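Local structure of uncharacterized protein (Bacteroides caccae, 3NO2) at residues Met79-Ile84 / Arg128-Asn133; Glu26-Tyr31 / Ile61-Arg66. The protein is of unknown function but folds as a six-bladed beta-propeller, with a sequence resembling the Mal s 1 allergenic protein family. All coordinates share one frame; numbering follows the deposited sequence. Where two conformers were deposited one is given.

Contact 1 (Met79-Ile84 / Arg128-Asn133); sequences MQTARI and RQINKN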
# COMPACT_ATOMS: atom_id res chain seq x y z
N MSE A 79 -3.16 6.76 -10.87
CA MSE A 79 -2.89 7.19 -9.52
C MSE A 79 -2.99 5.96 -8.62
O MSE A 79 -4.09 5.43 -8.39
CB MSE A 79 -3.94 8.22 -9.10
CG MSE A 79 -3.59 8.89 -7.81
SE MSE A 79 -2.31 10.36 -7.94
CE MSE A 79 -3.52 11.74 -8.45
N GLN A 80 -1.86 5.53 -8.07
CA GLN A 80 -1.78 4.30 -7.31
C GLN A 80 -1.23 4.46 -5.90
O GLN A 80 -1.41 3.54 -5.12
CB GLN A 80 -0.96 3.24 -8.04
CG GLN A 80 -1.55 2.78 -9.37
CD GLN A 80 -2.67 1.78 -9.26
OE1 GLN A 80 -3.15 1.46 -8.20
NE2 GLN A 80 -3.13 1.31 -10.41
N THR A 81 -0.57 5.58 -5.58
CA THR A 81 -0.10 5.90 -4.25
C THR A 81 -1.01 6.90 -3.60
O THR A 81 -1.41 7.88 -4.22
CB THR A 81 1.32 6.53 -4.33
OG1 THR A 81 2.28 5.60 -4.86
CG2 THR A 81 1.83 7.02 -2.98
N ALA A 82 -1.28 6.70 -2.32
CA ALA A 82 -2.00 7.67 -1.49
C ALA A 82 -1.72 7.33 -0.02
O ALA A 82 -2.25 6.35 0.49
CB ALA A 82 -3.47 7.65 -1.80
N ARG A 83 -0.89 8.12 0.66
CA ARG A 83 -0.55 7.89 2.07
C ARG A 83 -0.52 9.22 2.80
O ARG A 83 -0.43 10.29 2.20
CB ARG A 83 0.77 7.14 2.22
CG ARG A 83 1.96 7.96 1.75
CD ARG A 83 3.28 7.33 2.08
NE ARG A 83 3.48 6.07 1.39
CZ ARG A 83 3.47 4.87 1.95
NH1 ARG A 83 3.27 4.73 3.25
NH2 ARG A 83 3.73 3.82 1.21
N ILE A 84 -0.58 9.15 4.12
CA ILE A 84 -0.33 10.30 4.99
C ILE A 84 1.07 10.17 5.56
O ILE A 84 1.42 9.13 6.17
CB ILE A 84 -1.38 10.38 6.09
CG1 ILE A 84 -2.79 10.53 5.49
CG2 ILE A 84 -1.02 11.51 7.09
CD1 ILE A 84 -3.07 11.83 4.72
N ARG A 128 2.94 0.78 -7.34
CA ARG A 128 1.72 0.92 -6.56
C ARG A 128 1.98 1.93 -5.45
O ARG A 128 1.62 3.12 -5.64
CB ARG A 128 1.20 -0.43 -6.08
CG ARG A 128 0.81 -1.34 -7.24
CD ARG A 128 -0.41 -0.84 -8.00
NE ARG A 128 -0.74 -1.71 -9.14
CZ ARG A 128 -0.21 -1.64 -10.34
NH1 ARG A 128 0.65 -0.71 -10.66
NH2 ARG A 128 -0.51 -2.60 -11.23
N GLN A 129 2.63 1.57 -4.34
CA GLN A 129 2.77 2.46 -3.19
C GLN A 129 4.20 2.98 -3.04
O GLN A 129 5.08 2.28 -2.52
CB GLN A 129 2.38 1.73 -1.90
CG GLN A 129 1.00 1.11 -1.92
CD GLN A 129 0.49 0.78 -0.52
OE1 GLN A 129 1.26 0.68 0.45
NE2 GLN A 129 -0.82 0.58 -0.38
N ILE A 130 4.42 4.20 -3.46
CA ILE A 130 5.64 4.95 -3.21
C ILE A 130 5.65 5.40 -1.74
O ILE A 130 4.60 5.57 -1.13
CB ILE A 130 5.73 6.12 -4.18
CG1 ILE A 130 5.94 5.61 -5.61
CG2 ILE A 130 6.84 7.11 -3.79
CD1 ILE A 130 5.99 6.71 -6.71
N ASN A 131 6.83 5.53 -1.17
CA ASN A 131 7.03 6.00 0.19
C ASN A 131 8.17 7.04 0.20
O ASN A 131 8.84 7.24 -0.80
CB ASN A 131 7.29 4.80 1.14
CG ASN A 131 6.85 5.06 2.56
OD1 ASN A 131 6.59 6.19 2.96
ND2 ASN A 131 6.68 3.97 3.30
N LYS A 132 8.33 7.72 1.32
CA LYS A 132 9.32 8.79 1.50
C LYS A 132 10.23 8.39 2.66
O LYS A 132 9.73 8.04 3.72
CB LYS A 132 8.59 10.08 1.78
CG LYS A 132 9.51 11.32 1.82
CD LYS A 132 8.71 12.61 2.02
CE LYS A 132 9.61 13.81 1.99
NZ LYS A 132 8.83 15.09 2.16
N ASN A 133 11.54 8.46 2.45
CA ASN A 133 12.47 7.99 3.48
C ASN A 133 12.96 9.18 4.31
O ASN A 133 12.54 10.32 4.12
CB ASN A 133 13.60 7.18 2.86
CG ASN A 133 14.52 7.97 1.96
OD1 ASN A 133 14.59 9.20 2.00
ND2 ASN A 133 15.32 7.24 1.15
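Arg83 lays its guanidinium flat against the amide of Asn131, the two planes only 7° apart and the two side chains crossing at about a right angle. Asn131 CG sits over the centre of the guanidinium, 3.4 Å from Arg83 CZ. While its face is stacked, the edge of the same group is used for bonding: NE and NH2 both donate to one atom, the backbone oxygen of Ile130. The bond from Arg83 NE to Ile130 O is 2.8 Å long and arrives on a lone pair in the carbonyl plane, whereas NH2, at 3.0 Å from Ile130 O, comes from above that plane. This side-on grip, together with the stack, fixes the rotation of the guanidinium. The amide opposite is steadied too, since Asn131 ND2 bonds to Ser170 O and OD1 accepts from Lys132 N.

A second clasp forms at Thr81, whose hydroxyl works in both directions. Its OG1 donates to Arg128 O at 2.7 Å and accepts a nearly straight bond (175°) from Ile130 N, so one side chain spans the backbone on both sides of Gln129. CG2, anti to the backbone N, rests 3.6 Å from Ile130 O.

Gln80 and Arg128 run alongside each other in the same direction, the Gln80 amide tilted 20° from the guanidinium, with OE1 3.6 Å from Arg128 CD. Their polar ends are engaged by others: Gln80 OE1 by Asn40, Arg128 NH2 by His124 O and by a citrate probably left from crystallisation. A classic beta bulge sets Gln80 and Thr81 across from Ala93 of strand 90-95. Side-chain-to-backbone clasps here join the first strands, 78-84 and 131-132, of two successive blades of the six-bladed beta-propeller.

Contact 2 (Glu26-Tyr31 / Ile61-Arg66); sequences EIVWEY and ITRDGR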
# COMPACT_ATOMS: atom_id res chain seq x y z
N GLU A 26 -16.39 -7.08 11.76
CA GLU A 26 -17.54 -6.57 11.02
C GLU A 26 -17.16 -5.35 10.20
O GLU A 26 -16.40 -4.50 10.66
CB GLU A 26 -18.66 -6.20 11.99
CG GLU A 26 -19.27 -7.42 12.71
CD GLU A 26 -20.37 -8.14 11.93
OE1 GLU A 26 -20.67 -7.73 10.78
OE2 GLU A 26 -20.94 -9.11 12.48
N ILE A 27 -17.68 -5.28 8.99
CA ILE A 27 -17.63 -4.03 8.19
C ILE A 27 -18.64 -3.05 8.81
O ILE A 27 -19.87 -3.37 8.88
CB ILE A 27 -17.94 -4.30 6.72
CG1 ILE A 27 -16.80 -5.08 6.10
CG2 ILE A 27 -18.17 -2.96 5.95
CD1 ILE A 27 -17.00 -5.47 4.61
N VAL A 28 -18.18 -1.91 9.31
CA VAL A 28 -19.06 -0.94 9.95
C VAL A 28 -19.34 0.28 9.07
O VAL A 28 -20.18 1.11 9.43
CB VAL A 28 -18.53 -0.52 11.31
CG1 VAL A 28 -18.45 -1.76 12.25
CG2 VAL A 28 -17.20 0.22 11.23
N TRP A 29 -18.66 0.40 7.93
CA TRP A 29 -18.79 1.55 7.04
C TRP A 29 -18.20 1.16 5.70
O TRP A 29 -17.19 0.42 5.66
CB TRP A 29 -17.98 2.69 7.61
CG TRP A 29 -17.86 3.98 6.78
CD1 TRP A 29 -18.63 5.09 6.89
CD2 TRP A 29 -16.86 4.27 5.80
NE1 TRP A 29 -18.18 6.06 6.01
CE2 TRP A 29 -17.10 5.59 5.33
CE3 TRP A 29 -15.81 3.56 5.25
CZ2 TRP A 29 -16.28 6.19 4.36
CZ3 TRP A 29 -15.00 4.16 4.27
CH2 TRP A 29 -15.25 5.45 3.85
N GLU A 30 -18.87 1.55 4.61
CA GLU A 30 -18.34 1.40 3.25
C GLU A 30 -18.47 2.72 2.47
O GLU A 30 -19.25 3.64 2.84
CB GLU A 30 -19.04 0.29 2.44
CG GLU A 30 -18.74 -1.11 2.95
CD GLU A 30 -19.34 -2.24 2.13
OE1 GLU A 30 -20.26 -1.97 1.30
OE2 GLU A 30 -18.89 -3.40 2.30
N TYR A 31 -17.69 2.80 1.40
CA TYR A 31 -17.80 3.90 0.44
C TYR A 31 -17.55 3.32 -0.94
O TYR A 31 -16.62 2.51 -1.13
CB TYR A 31 -16.77 4.97 0.78
CG TYR A 31 -16.81 6.22 -0.06
CD1 TYR A 31 -16.10 6.32 -1.25
CD2 TYR A 31 -17.57 7.32 0.33
CE1 TYR A 31 -16.12 7.46 -2.02
CE2 TYR A 31 -17.61 8.49 -0.45
CZ TYR A 31 -16.87 8.55 -1.64
OH TYR A 31 -16.86 9.69 -2.41
N ILE A 61 -11.87 12.37 1.75
CA ILE A 61 -13.25 12.48 2.17
C ILE A 61 -13.29 12.52 3.69
O ILE A 61 -12.39 12.06 4.40
CB ILE A 61 -14.14 11.34 1.63
CG1 ILE A 61 -13.67 9.96 2.13
CG2 ILE A 61 -14.12 11.34 0.10
CD1 ILE A 61 -14.61 8.79 1.77
N THR A 62 -14.41 13.03 4.21
CA THR A 62 -14.68 12.96 5.63
C THR A 62 -15.20 11.62 5.96
O THR A 62 -15.69 10.89 5.11
CB THR A 62 -15.70 14.05 6.03
OG1 THR A 62 -16.97 13.76 5.42
CG2 THR A 62 -15.26 15.48 5.68
N ARG A 63 -15.24 11.33 7.27
CA ARG A 63 -15.73 10.11 7.73
C ARG A 63 -17.20 9.93 7.40
O ARG A 63 -17.65 8.81 7.26
CB ARG A 63 -15.45 9.99 9.24
CG ARG A 63 -15.86 8.71 9.87
CD ARG A 63 -15.19 7.45 9.27
NE ARG A 63 -15.56 6.29 10.07
CZ ARG A 63 -16.78 5.74 10.08
NH1 ARG A 63 -17.75 6.23 9.31
NH2 ARG A 63 -17.02 4.69 10.86
N ASP A 64 -17.96 11.03 7.24
CA ASP A 64 -19.35 10.95 6.82
C ASP A 64 -19.57 11.03 5.31
O ASP A 64 -20.69 11.17 4.83
CB ASP A 64 -20.28 11.94 7.57
CG ASP A 64 -20.03 13.40 7.28
OD1 ASP A 64 -19.13 13.79 6.54
OD2 ASP A 64 -20.80 14.20 7.86
N GLY A 65 -18.47 10.97 4.57
CA GLY A 65 -18.57 10.76 3.14
C GLY A 65 -18.55 11.99 2.28
O GLY A 65 -18.80 11.88 1.08
N ARG A 66 -18.24 13.18 2.83
CA ARG A 66 -18.20 14.38 2.03
C ARG A 66 -16.82 14.57 1.44
O ARG A 66 -15.80 14.38 2.10
CB ARG A 66 -18.52 15.59 2.89
CG ARG A 66 -20.00 15.64 3.28
CD ARG A 66 -20.33 16.83 4.18
NE ARG A 66 -19.83 16.56 5.53
CZ ARG A 66 -18.99 17.34 6.22
NH1 ARG A 66 -18.56 18.51 5.73
NH2 ARG A 66 -18.59 16.94 7.43
O HOH W 1 -17.93 11.88 -1.46
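Trp29, on strand 26-32, reaches across to Arg63 and Ile61. CB lies 3.9 Å from Arg63 NH2. CG, anti to the backbone N (chi1 175°), brings the five-membered ring against the guanidinium, which covers one face in a cation-pi contact: Arg63 CZ stands 4.1 Å from the centroid of the Trp29 five-membered ring, 28° off its normal. The planes are inclined by 54°, so the guanidinium leans over the indole instead of lying flat on it, and the two side chains run past one another from opposite ends. Farther along, NE1 comes to 3.1 Å from Arg63 O. At the far end of the six-membered ring, CZ2 and CH2 present their edge to Ile61 CD1, which is 4.0 Å from Trp29 CH2.

The partners belong to neighbouring blades of the propeller: strand 26-32 is an outermost strand of one four-stranded sheet, and 61-66 is the hairpin connection between strands 57-61 and 67-72 of the next, built on a type I turn from Thr62 to Gly65. Strand 26-32 carries a classic beta bulge at Val28 and Trp29, opposite Ile19.

The methyl that meets the indole edge also lies over the face of Tyr31, a CH-pi contact with Ile61 CD1 3.7 Å from the Tyr31 ring centroid. In the plane of that ring a water joins Tyr31 OH, at 2.6 Å, to Gly65 O, to which it donates at 2.7 Å. Arg63 NH2 also makes a salt bridge with the C-terminal carboxylate of Glu276.

Overall arrangement
Both contacts illustrate how successive propeller blades are joined, at two depths. Contact 1 is a buried contact, centred about 7 Å from the centre of the chain, and contact 2 a surface one at about 19 Å; their centres are 21 Å apart and they do not touch. No strand is common to them, but strand 50-53 borders both, meeting Ala82 beside contact 1 and Trp29 and Ile61 beside contact 2. Chemistry changes with depth: in the interior, side chains bond directly to backbone atoms, whereas near the surface aromatic faces, a methyl group and a bridging water take over. An arginine lies against a flat partner in each, an amide inside and an indole outside.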